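Local coordinates for Lin2722 protein (PDB 3DS8) that is of unknown function but has the alpha/beta-hydrolase fold and probably hydrolyses a substrate not yet identified, at residues L19-D24 / K230-T235; L37-N42 / K81-D86; D159-N164 / R200-G205; G179-S182 / P186-G189. One frame throughout, in Å; residues are numbered along the deposited sequence.

Contact 1: L19-D24 / K230-T235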
loop_
_atom_site.group_PDB
_atom_site.type_symbol
_atom_site.label_atom_id
_atom_site.label_comp_id
_atom_site.label_asym_id
_atom_site.label_seq_id
_atom_site.Cartn_x
_atom_site.Cartn_y
_atom_site.Cartn_z
ATOM N N LEU A 19 8.480 1.086 8.730
ATOM C CA LEU A 19 7.098 1.021 9.244
ATOM C C LEU A 19 7.061 0.377 10.655
ATOM O O LEU A 19 6.040 -0.169 11.084
ATOM C CB LEU A 19 6.157 0.300 8.274
ATOM C CG LEU A 19 5.614 1.179 7.150
ATOM C CD1 LEU A 19 6.744 1.678 6.186
ATOM C CD2 LEU A 19 4.464 0.454 6.343
ATOM N N ASP A 20 8.160 0.472 11.384
ATOM C CA ASP A 20 8.201 -0.090 12.744
ATOM C C ASP A 20 7.247 0.580 13.728
ATOM O O ASP A 20 6.834 -0.064 14.700
ATOM C CB ASP A 20 9.614 -0.090 13.321
ATOM C CG ASP A 20 10.464 -1.296 12.843
ATOM O OD1 ASP A 20 9.961 -2.221 12.150
ATOM O OD2 ASP A 20 11.641 -1.324 13.195
ATOM N N LYS A 21 6.871 1.843 13.527
ATOM C CA LYS A 21 5.951 2.429 14.503
ATOM C C LYS A 21 4.628 1.672 14.410
ATOM O O LYS A 21 4.067 1.220 15.435
ATOM C CB LYS A 21 5.767 3.910 14.328
ATOM C CG LYS A 21 4.901 4.549 15.415
ATOM C CD LYS A 21 4.685 6.019 15.190
ATOM C CE LYS A 21 3.847 6.688 16.299
ATOM N NZ LYS A 21 3.598 8.148 16.060
HETATM N N MSE A 22 4.141 1.564 13.188
HETATM C CA MSE A 22 2.946 0.778 12.891
HETATM C C MSE A 22 3.055 -0.667 13.351
HETATM O O MSE A 22 2.178 -1.187 14.056
HETATM C CB MSE A 22 2.670 0.783 11.391
HETATM C CG MSE A 22 1.432 0.027 11.067
HETATM SE SE MSE A 22 1.169 0.184 9.143
HETATM C CE MSE A 22 0.608 2.097 9.078
ATOM N N ALA A 23 4.139 -1.332 12.960
ATOM C CA ALA A 23 4.320 -2.716 13.343
ATOM C C ALA A 23 4.311 -2.919 14.849
ATOM O O ALA A 23 3.693 -3.877 15.358
ATOM C CB ALA A 23 5.581 -3.294 12.710
ATOM N N ASP A 24 5.020 -2.055 15.570
ATOM C CA ASP A 24 5.096 -2.153 17.024
ATOM C C ASP A 24 3.710 -1.963 17.655
ATOM O O ASP A 24 3.373 -2.634 18.609
ATOM C CB ASP A 24 6.087 -1.126 17.608
ATOM C CG ASP A 24 7.568 -1.511 17.389
ATOM O OD1 ASP A 24 7.850 -2.643 16.904
ATOM O OD2 ASP A 24 8.443 -0.662 17.726
ATOM N N LYS A 230 -3.472 8.997 13.184
ATOM C CA LYS A 230 -4.631 8.695 12.352
ATOM C C LYS A 230 -4.337 7.618 11.292
ATOM O O LYS A 230 -5.223 6.805 10.977
ATOM C CB LYS A 230 -5.135 9.943 11.643
ATOM C CG LYS A 230 -6.313 9.691 10.725
ATOM C CD LYS A 230 -7.565 9.082 11.489
ATOM C CE LYS A 230 -8.851 9.130 10.616
ATOM N NZ LYS A 230 -10.058 8.558 11.361
ATOM N N SER A 231 -3.168 7.697 10.649
ATOM C CA SER A 231 -2.760 6.682 9.687
ATOM C C SER A 231 -2.759 5.299 10.304
ATOM O O SER A 231 -3.300 4.342 9.749
ATOM C CB SER A 231 -1.377 6.957 9.049
ATOM O OG SER A 231 -1.513 7.982 8.094
ATOM N N ILE A 232 -2.163 5.203 11.466
ATOM C CA ILE A 232 -2.066 3.895 12.132
ATOM C C ILE A 232 -3.440 3.385 12.592
ATOM O O ILE A 232 -3.785 2.182 12.402
ATOM C CB ILE A 232 -1.038 3.930 13.276
ATOM C CG1 ILE A 232 0.348 4.186 12.653
ATOM C CG2 ILE A 232 -1.075 2.580 14.024
ATOM C CD1 ILE A 232 1.452 4.545 13.665
ATOM N N GLU A 233 -4.241 4.264 13.146
ATOM C CA GLU A 233 -5.620 3.912 13.557
ATOM C C GLU A 233 -6.449 3.451 12.351
ATOM O O GLU A 233 -7.149 2.431 12.425
ATOM C CB GLU A 233 -6.299 5.090 14.241
ATOM C CG GLU A 233 -5.647 5.495 15.533
ATOM C CD GLU A 233 -5.801 7.009 15.849
ATOM O OE1 GLU A 233 -6.780 7.648 15.381
ATOM O OE2 GLU A 233 -4.935 7.536 16.572
ATOM N N LYS A 234 -6.359 4.188 11.244
ATOM C CA LYS A 234 -7.186 3.844 10.073
ATOM C C LYS A 234 -6.733 2.507 9.457
ATOM O O LYS A 234 -7.558 1.698 9.024
ATOM C CB LYS A 234 -7.183 4.993 9.077
ATOM C CG LYS A 234 -8.293 4.893 8.039
ATOM C CD LYS A 234 -9.649 5.256 8.562
ATOM C CE LYS A 234 -10.730 5.049 7.493
ATOM N NZ LYS A 234 -12.129 5.287 7.988
ATOM N N THR A 235 -5.412 2.299 9.433
ATOM C CA THR A 235 -4.822 1.102 8.920
ATOM C C THR A 235 -5.228 -0.101 9.780
ATOM O O THR A 235 -5.636 -1.142 9.268
ATOM C CB THR A 235 -3.269 1.254 8.772
ATOM O OG1 THR A 235 -2.992 2.269 7.796
ATOM C CG2 THR A 235 -2.643 -0.024 8.283
#

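Contact 2: L37-N42 / K81-D86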
loop_
_atom_site.group_PDB
_atom_site.type_symbol
_atom_site.label_atom_id
_atom_site.label_comp_id
_atom_site.label_asym_id
_atom_site.label_seq_id
_atom_site.Cartn_x
_atom_site.Cartn_y
_atom_site.Cartn_z
ATOM N N LEU A 37 8.565 -11.389 10.581
ATOM C CA LEU A 37 9.708 -11.829 9.798
ATOM C C LEU A 37 10.226 -10.582 9.041
ATOM O O LEU A 37 9.436 -9.708 8.683
ATOM C CB LEU A 37 9.198 -12.906 8.835
ATOM C CG LEU A 37 10.077 -13.635 7.877
ATOM C CD1 LEU A 37 9.340 -14.861 7.301
ATOM C CD2 LEU A 37 10.421 -12.682 6.857
ATOM N N THR A 38 11.544 -10.455 8.868
ATOM C CA THR A 38 12.094 -9.416 7.993
ATOM C C THR A 38 12.592 -10.073 6.712
ATOM O O THR A 38 13.266 -11.092 6.765
ATOM C CB THR A 38 13.201 -8.597 8.693
ATOM O OG1 THR A 38 12.607 -7.837 9.756
ATOM C CG2 THR A 38 13.922 -7.639 7.709
HETATM N N MSE A 39 12.234 -9.509 5.558
HETATM C CA MSE A 39 12.682 -10.037 4.282
HETATM C C MSE A 39 13.260 -8.907 3.491
HETATM O O MSE A 39 12.683 -7.841 3.449
HETATM C CB MSE A 39 11.554 -10.590 3.427
HETATM C CG MSE A 39 10.981 -11.871 3.846
HETATM SE SE MSE A 39 9.799 -12.503 2.361
HETATM C CE MSE A 39 11.077 -13.066 1.092
ATOM N N THR A 40 14.370 -9.149 2.803
ATOM C CA THR A 40 14.897 -8.116 1.953
ATOM C C THR A 40 15.297 -8.712 0.604
ATOM O O THR A 40 15.600 -9.910 0.503
ATOM C CB THR A 40 16.088 -7.460 2.644
ATOM O OG1 THR A 40 17.033 -8.459 2.987
ATOM C CG2 THR A 40 15.660 -6.753 3.979
ATOM N N VAL A 41 15.303 -7.881 -0.426
ATOM C CA VAL A 41 15.618 -8.345 -1.795
ATOM C C VAL A 41 16.558 -7.335 -2.435
ATOM O O VAL A 41 16.541 -6.139 -2.118
ATOM C CB VAL A 41 14.332 -8.609 -2.668
ATOM C CG1 VAL A 41 13.489 -7.299 -2.865
ATOM C CG2 VAL A 41 14.682 -9.210 -4.085
ATOM N N ASN A 42 17.418 -7.860 -3.299
ATOM C CA ASN A 42 18.403 -7.095 -4.026
ATOM C C ASN A 42 18.299 -7.588 -5.468
ATOM O O ASN A 42 18.444 -8.790 -5.730
ATOM C CB ASN A 42 19.769 -7.413 -3.440
ATOM C CG ASN A 42 20.899 -6.629 -4.042
ATOM O OD1 ASN A 42 20.812 -6.046 -5.135
ATOM N ND2 ASN A 42 22.010 -6.648 -3.339
ATOM N N LYS A 81 7.477 -9.767 -6.363
ATOM C CA LYS A 81 6.960 -11.045 -6.891
ATOM C C LYS A 81 7.949 -12.186 -6.694
ATOM O O LYS A 81 7.598 -13.258 -6.250
ATOM C CB LYS A 81 6.613 -10.924 -8.392
ATOM C CG LYS A 81 6.620 -12.237 -9.243
ATOM C CD LYS A 81 5.304 -12.865 -9.227
ATOM C CE LYS A 81 5.136 -13.939 -10.317
ATOM N NZ LYS A 81 6.333 -14.527 -11.011
ATOM N N ILE A 82 9.213 -11.938 -7.009
ATOM C CA ILE A 82 10.246 -12.962 -6.880
ATOM C C ILE A 82 10.349 -13.412 -5.418
ATOM O O ILE A 82 10.394 -14.609 -5.121
ATOM C CB ILE A 82 11.609 -12.455 -7.407
ATOM C CG1 ILE A 82 11.525 -12.236 -8.938
ATOM C CG2 ILE A 82 12.740 -13.421 -7.045
ATOM C CD1 ILE A 82 12.704 -11.434 -9.522
ATOM N N ALA A 83 10.344 -12.446 -4.522
ATOM C CA ALA A 83 10.406 -12.712 -3.081
ATOM C C ALA A 83 9.124 -13.382 -2.554
ATOM O O ALA A 83 9.185 -14.286 -1.687
ATOM C CB ALA A 83 10.688 -11.423 -2.340
HETATM N N MSE A 84 7.977 -12.954 -3.052
HETATM C CA MSE A 84 6.699 -13.588 -2.680
HETATM C C MSE A 84 6.581 -15.035 -3.164
HETATM O O MSE A 84 5.955 -15.846 -2.466
HETATM C CB MSE A 84 5.507 -12.789 -3.187
HETATM C CG MSE A 84 5.371 -11.439 -2.539
HETATM SE SE MSE A 84 5.246 -11.537 -0.532
HETATM C CE MSE A 84 7.175 -11.266 -0.057
ATOM N N GLU A 85 7.230 -15.375 -4.284
ATOM C CA GLU A 85 7.287 -16.791 -4.715
ATOM C C GLU A 85 8.018 -17.605 -3.635
ATOM O O GLU A 85 7.601 -18.705 -3.286
ATOM C CB GLU A 85 7.964 -16.974 -6.076
ATOM C CG GLU A 85 7.154 -16.438 -7.210
ATOM C CD GLU A 85 7.935 -16.381 -8.545
ATOM O OE1 GLU A 85 9.161 -16.117 -8.541
ATOM O OE2 GLU A 85 7.305 -16.555 -9.604
ATOM N N ASP A 86 9.090 -17.045 -3.086
ATOM C CA ASP A 86 9.848 -17.755 -2.040
ATOM C C ASP A 86 9.062 -17.825 -0.742
ATOM O O ASP A 86 9.061 -18.872 -0.075
ATOM C CB ASP A 86 11.183 -17.054 -1.785
ATOM C CG ASP A 86 12.183 -17.289 -2.879
ATOM O OD1 ASP A 86 11.974 -18.204 -3.716
ATOM O OD2 ASP A 86 13.214 -16.580 -2.880
#

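Contact 3: D159-N164 / R200-G205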
loop_
_atom_site.group_PDB
_atom_site.type_symbol
_atom_site.label_atom_id
_atom_site.label_comp_id
_atom_site.label_asym_id
_atom_site.label_seq_id
_atom_site.Cartn_x
_atom_site.Cartn_y
_atom_site.Cartn_z
ATOM N N ASP A 159 -1.850 5.934 -16.688
ATOM C CA ASP A 159 -2.407 5.283 -17.863
ATOM C C ASP A 159 -2.349 3.749 -17.699
ATOM O O ASP A 159 -3.277 3.038 -18.081
ATOM C CB ASP A 159 -1.635 5.693 -19.152
ATOM C CG ASP A 159 -1.852 7.159 -19.567
ATOM O OD1 ASP A 159 -2.838 7.812 -19.159
ATOM O OD2 ASP A 159 -1.010 7.639 -20.366
ATOM N N TYR A 160 -1.240 3.250 -17.158
ATOM C CA TYR A 160 -1.055 1.823 -16.949
ATOM C C TYR A 160 -2.097 1.308 -15.947
ATOM O O TYR A 160 -2.748 0.307 -16.192
ATOM C CB TYR A 160 0.366 1.528 -16.404
ATOM C CG TYR A 160 0.653 0.039 -16.246
ATOM C CD1 TYR A 160 1.351 -0.653 -17.225
ATOM C CD2 TYR A 160 0.253 -0.652 -15.108
ATOM C CE1 TYR A 160 1.604 -2.009 -17.088
ATOM C CE2 TYR A 160 0.495 -1.988 -14.969
ATOM C CZ TYR A 160 1.175 -2.658 -15.956
ATOM O OH TYR A 160 1.447 -4.007 -15.841
ATOM N N PHE A 161 -2.210 1.995 -14.823
ATOM C CA PHE A 161 -3.153 1.591 -13.750
ATOM C C PHE A 161 -4.597 1.544 -14.266
ATOM O O PHE A 161 -5.353 0.609 -13.971
ATOM C CB PHE A 161 -3.072 2.524 -12.539
ATOM C CG PHE A 161 -1.784 2.436 -11.742
ATOM C CD1 PHE A 161 -1.051 1.254 -11.644
ATOM C CD2 PHE A 161 -1.322 3.559 -11.095
ATOM C CE1 PHE A 161 0.113 1.188 -10.886
ATOM C CE2 PHE A 161 -0.151 3.520 -10.279
ATOM C CZ PHE A 161 0.573 2.345 -10.189
ATOM N N ILE A 162 -4.967 2.541 -15.051
ATOM C CA ILE A 162 -6.291 2.564 -15.687
ATOM C C ILE A 162 -6.494 1.438 -16.678
ATOM O O ILE A 162 -7.530 0.754 -16.639
ATOM C CB ILE A 162 -6.557 3.929 -16.360
ATOM C CG1 ILE A 162 -6.708 5.001 -15.276
ATOM C CG2 ILE A 162 -7.832 3.843 -17.259
ATOM C CD1 ILE A 162 -6.631 6.448 -15.745
ATOM N N LYS A 163 -5.518 1.231 -17.549
ATOM C CA LYS A 163 -5.579 0.176 -18.562
ATOM C C LYS A 163 -5.737 -1.203 -17.932
ATOM O O LYS A 163 -6.506 -2.032 -18.417
ATOM C CB LYS A 163 -4.326 0.225 -19.456
ATOM C CG LYS A 163 -4.197 -0.903 -20.473
ATOM C CD LYS A 163 -3.044 -0.661 -21.429
ATOM C CE LYS A 163 -2.871 -1.761 -22.464
ATOM N NZ LYS A 163 -1.917 -2.792 -22.015
ATOM N N ASN A 164 -5.038 -1.431 -16.837
ATOM C CA ASN A 164 -4.976 -2.765 -16.254
ATOM C C ASN A 164 -5.879 -2.952 -15.054
ATOM O O ASN A 164 -5.788 -3.955 -14.370
ATOM C CB ASN A 164 -3.527 -3.089 -15.937
ATOM C CG ASN A 164 -2.700 -3.256 -17.197
ATOM O OD1 ASN A 164 -1.860 -2.411 -17.546
ATOM N ND2 ASN A 164 -3.013 -4.288 -17.943
ATOM N N ARG A 200 -9.044 6.639 -7.128
ATOM C CA ARG A 200 -10.476 6.859 -7.362
ATOM C C ARG A 200 -10.895 6.592 -8.800
ATOM O O ARG A 200 -12.062 6.283 -9.081
ATOM C CB ARG A 200 -10.740 8.348 -7.052
ATOM C CG ARG A 200 -12.069 8.795 -7.108
ATOM C CD ARG A 200 -12.046 10.300 -6.923
ATOM N NE ARG A 200 -11.738 10.682 -5.545
ATOM C CZ ARG A 200 -11.955 11.910 -5.071
ATOM N NH1 ARG A 200 -12.496 12.824 -5.853
ATOM N NH2 ARG A 200 -11.662 12.222 -3.817
ATOM N N LEU A 201 -9.947 6.721 -9.716
ATOM C CA LEU A 201 -10.223 6.599 -11.140
ATOM C C LEU A 201 -10.071 5.188 -11.715
ATOM O O LEU A 201 -10.390 4.972 -12.889
ATOM C CB LEU A 201 -9.367 7.593 -11.911
ATOM C CG LEU A 201 -9.516 9.051 -11.412
ATOM C CD1 LEU A 201 -8.778 9.951 -12.283
ATOM C CD2 LEU A 201 -10.981 9.503 -11.307
ATOM N N PHE A 202 -9.637 4.229 -10.903
ATOM C CA PHE A 202 -9.482 2.868 -11.389
ATOM C C PHE A 202 -9.830 1.768 -10.386
ATOM O O PHE A 202 -10.140 0.642 -10.807
ATOM C CB PHE A 202 -8.073 2.664 -12.023
ATOM C CG PHE A 202 -6.912 2.768 -11.072
ATOM C CD1 PHE A 202 -6.383 1.634 -10.478
ATOM C CD2 PHE A 202 -6.289 3.987 -10.813
ATOM C CE1 PHE A 202 -5.326 1.704 -9.643
ATOM C CE2 PHE A 202 -5.211 4.051 -9.968
ATOM C CZ PHE A 202 -4.722 2.921 -9.377
HETATM N N MSE A 203 -9.861 2.078 -9.085
HETATM C CA MSE A 203 -10.206 1.033 -8.134
HETATM C C MSE A 203 -11.720 0.797 -7.940
HETATM O O MSE A 203 -12.160 -0.367 -7.886
HETATM C CB MSE A 203 -9.493 1.256 -6.815
HETATM C CG MSE A 203 -8.013 1.100 -6.945
HETATM SE SE MSE A 203 -7.565 -0.773 -7.455
HETATM C CE MSE A 203 -5.670 -0.769 -6.894
ATOM N N PRO A 204 -12.526 1.864 -7.830
ATOM C CA PRO A 204 -13.974 1.613 -7.696
ATOM C C PRO A 204 -14.546 0.733 -8.817
ATOM O O PRO A 204 -14.277 0.983 -9.962
ATOM C CB PRO A 204 -14.584 3.016 -7.780
ATOM C CG PRO A 204 -13.463 3.936 -7.310
ATOM C CD PRO A 204 -12.195 3.300 -7.735
ATOM N N GLY A 205 -15.325 -0.288 -8.482
ATOM C CA GLY A 205 -15.965 -1.133 -9.497
ATOM C C GLY A 205 -15.037 -2.226 -10.036
ATOM O O GLY A 205 -15.485 -3.102 -10.826
#

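Contact 4: G179-S182 / P186-G189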
loop_
_atom_site.group_PDB
_atom_site.type_symbol
_atom_site.label_atom_id
_atom_site.label_comp_id
_atom_site.label_asym_id
_atom_site.label_seq_id
_atom_site.Cartn_x
_atom_site.Cartn_y
_atom_site.Cartn_z
ATOM N N GLY A 179 -2.386 12.938 2.600
ATOM C CA GLY A 179 -2.198 14.165 3.400
ATOM C C GLY A 179 -2.413 15.447 2.607
ATOM O O GLY A 179 -2.181 15.524 1.386
ATOM N N GLU A 180 -2.860 16.475 3.313
ATOM C CA GLU A 180 -3.033 17.784 2.777
ATOM C C GLU A 180 -2.515 18.742 3.896
ATOM O O GLU A 180 -3.016 18.718 5.050
ATOM C CB GLU A 180 -4.516 17.989 2.452
ATOM C CG GLU A 180 -4.819 19.278 1.933
ATOM C CD GLU A 180 -6.267 19.428 1.487
ATOM O OE1 GLU A 180 -7.205 19.155 2.279
ATOM O OE2 GLU A 180 -6.437 19.901 0.359
ATOM N N LEU A 181 -1.512 19.557 3.590
ATOM C CA LEU A 181 -0.905 20.367 4.642
ATOM C C LEU A 181 -1.917 21.363 5.182
ATOM O O LEU A 181 -1.908 21.674 6.371
ATOM C CB LEU A 181 0.372 21.071 4.189
ATOM C CG LEU A 181 1.503 20.074 3.847
ATOM C CD1 LEU A 181 2.675 20.824 3.344
ATOM C CD2 LEU A 181 1.877 19.192 5.058
ATOM N N SER A 182 -2.780 21.862 4.309
ATOM C CA SER A 182 -3.869 22.706 4.759
ATOM C C SER A 182 -4.936 22.694 3.679
ATOM O O SER A 182 -4.665 22.296 2.537
ATOM C CB SER A 182 -3.410 24.165 4.974
ATOM O OG SER A 182 -3.386 24.842 3.743
ATOM N N PRO A 186 -3.197 21.852 -1.127
ATOM C CA PRO A 186 -3.529 20.431 -1.334
ATOM C C PRO A 186 -2.312 19.605 -1.775
ATOM O O PRO A 186 -2.229 19.074 -2.889
ATOM C CB PRO A 186 -4.663 20.489 -2.368
ATOM C CG PRO A 186 -4.421 21.638 -3.106
ATOM C CD PRO A 186 -3.736 22.665 -2.227
ATOM N N THR A 187 -1.348 19.533 -0.873
ATOM C CA THR A 187 -0.168 18.696 -1.056
ATOM C C THR A 187 0.193 18.155 0.309
ATOM O O THR A 187 -0.135 18.770 1.313
ATOM C CB THR A 187 1.001 19.476 -1.646
ATOM O OG1 THR A 187 2.173 18.637 -1.767
ATOM C CG2 THR A 187 1.307 20.672 -0.808
ATOM N N ASP A 188 0.860 17.015 0.350
ATOM C CA ASP A 188 1.503 16.570 1.591
ATOM C C ASP A 188 2.924 17.086 1.795
ATOM O O ASP A 188 3.596 16.692 2.748
ATOM C CB ASP A 188 1.414 15.048 1.749
ATOM C CG ASP A 188 2.341 14.266 0.835
ATOM O OD1 ASP A 188 3.225 14.858 0.152
ATOM O OD2 ASP A 188 2.162 13.009 0.814
ATOM N N GLY A 189 3.375 17.991 0.912
ATOM C CA GLY A 189 4.679 18.569 0.958
ATOM C C GLY A 189 5.517 18.044 -0.212
ATOM O O GLY A 189 6.461 18.701 -0.668
HETATM O O HOH W 1 -0.539 12.160 0.544
#

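Contact 1: L19-D24 / K230-T235
Ile232 leans from helix 229-240 onto the first turn of helix 20-30, and its outermost methyl does much of the reaching. CD1 lies 3.9 Å from Lys21 CD and just as near Lys21 CG, so the methyl rests on the aliphatic stem of the lysine, the two side chains crossing at about a right angle. Lysine suits this solvent-facing side of the contact: with CG anti to the backbone N (chi1 -175°) and the rest of the chain extended, its methylenes shield the isoleucine while NZ travels on to the carbonyl O of Glu227. On the inner side, Ile232 CG1 meets CE of the selenomethionine Met22 at 4.1 Å. The axes of the two helical segments pass 10.4 Å apart at a crossing angle of -47°, and both helices lie against one face of the central sheet of the alpha/beta-hydrolase fold. Met22 fits the wedge between helices and sheet because its unbranched chain runs straight and then bends at the last torsion; it also touches Leu8, Val99 and Ile130 on three neighbouring parallel strands. Thr235, less than a turn further on, closes over the end of that chain. Its methyl CG2 sits 3.9 Å from Met22 SE, and its OG1 is 3.8 Å from Met22 CE. A buried hydroxyl needs a partner, and this one finds it within its own helix: OG1 donates to Ser231 O at 2.9 Å, while the backbone N of Thr235 reaches the same oxygen from the opposite face of the carbonyl plane.

Contact 2: L37-N42 / K81-D86
Met39, a selenomethionine, reaches from strand 36-42 to helix 73-91 and carries this contact almost alone. Its SE atom lies 3.8 Å from CE of Met84, itself a selenomethionine, and the two flexible chains cross obliquely. The chain of Met39 turns about its CG-SE bond (chi3 74°), which swings its terminal methyl over Ala83: CE is 3.8 Å from Ala83 CB and 3.6 Å from Ala83 O. Alanine suits this position, since a single methyl on the strand-facing side of the helix leaves room for the long side chain coming from the sheet. Met84 starts out pointing away from the strand, but bends at its second and third torsions bring its CE back to SE of Met39. Here the helix packs on a face of the alpha/beta-hydrolase sheet; it is the helix of the beta-alpha-beta crossover from strand 61-66 to strand 95-101, and Ala83 also touches Phe64 of the first of these strands. Met39 in turn touches Leu87 one turn along the helix and Phe49 on the antiparallel edge strand. Two residues on, Val41 also points toward the helix; it packs on Trp79 of the preceding turns and on Phe64 and Phe66 of the adjoining strand, a compact beta-branched residue suited both to a strand and to packing among rings.

Contact 3: D159-N164 / R200-G205
Phe161 and Phe202 meet with their ring planes only 23° apart, but the rings are slid so far past one another that they barely overlap, with centroids 5.3 Å apart. What sits over the Phe202 ring is instead the first carbon of the other side chain: Phe161 CB lies 3.6 Å from the Phe202 ring centroid, almost on the ring normal, a CH-pi contact. In Phe202, chi1 of 66° sets CG between the backbone N and the carbonyl carbon and sends the ring toward the helix, and chi2 of 94° turns its face to Phe161 CB. Ile162 packs beside the root of that side chain, its CG1 4.2 Å from Phe202 CB; as a branched aliphatic residue at the edge of the contact, it also comes near the backbone of Leu201. Phenylalanine suits position 202, where a flat apolar face receives a carbon of the helix; no hydrogen bond joins the two segments. Both phenylalanines also touch Glu113 on helix 103-114. The contact thus ties two connections between sheet strands, one holding helix 156-163, the other leading into strand 209-216, over the helix that follows the probable nucleophile elbow of an alpha/beta hydrolase.

Contact 4: G179-S182 / P186-G189
Asp188 OD2 is held by two partners: His222 ND1, and a water that donates to it at 2.8 Å while accepting from Gly179 N at 2.9 Å. Asp188, His222 and Ser102 are placed as in a Ser-His-Asp charge relay, so Asp188 is probably the triad acid, and its place in the loop after strand 173-180 is consistent with that of the acid in alpha/beta hydrolases. Its CG stands between the backbone N and the carbonyl carbon (chi1 74°), and OD1 is taken up by the backbone N atoms of Ile190 and Val191, so both carboxylate oxygens are bound and the group's rotation is restrained. Gly179 suits its place because Asp188 CB comes within 4.1 Å of Gly179 CA, on the side where a side chain would point. The backbones are joined directly by Leu181 N, which donates to Thr187 O at 2.8 Å; the N-H is bent, though the approach is nearly in line with the carbonyl bond (162° at the oxygen). The same oxygen receives a CA-H...O contact from Glu180, whose CA is 3.4 Å away. The extended side chain of Glu180 runs obliquely across Pro186, its CG and OE2 lying against the proline's CA and CB, with OE2 3.3 Å from Pro186 CB. Leu181 lays its branched end along the turn, CD1 being 3.8 Å from Gly189 N and CD2 close to Asp188 O. Gly189 adopts a positive phi that glycine tolerates easily, and its N donates to Thr187 OG1 at 3.0 Å with an N-H...O angle of 156°, an ST turn.

Overall arrangement
Contacts 1 and 2 are buried apolar packing on the central sheet: contact 1 sets two helices side by side on one face, whereas contact 2 lays a helix directly on a strand near the antiparallel edge. A selenomethionine takes part in both. Contact 3, partly buried, is aromatic and joins a helix to a loop over helix 103-114. Contact 4 is also partly buried but differs in kind, with one backbone hydrogen bond and one water bridge between its segments, around the probable triad acid. It reaches the same sheet as contact 2, with centres about 33 Å apart. Contacts 2, 3 and 4 all fall within the long chain loop closed by contact 1, and contact 4 is nested within contact 3.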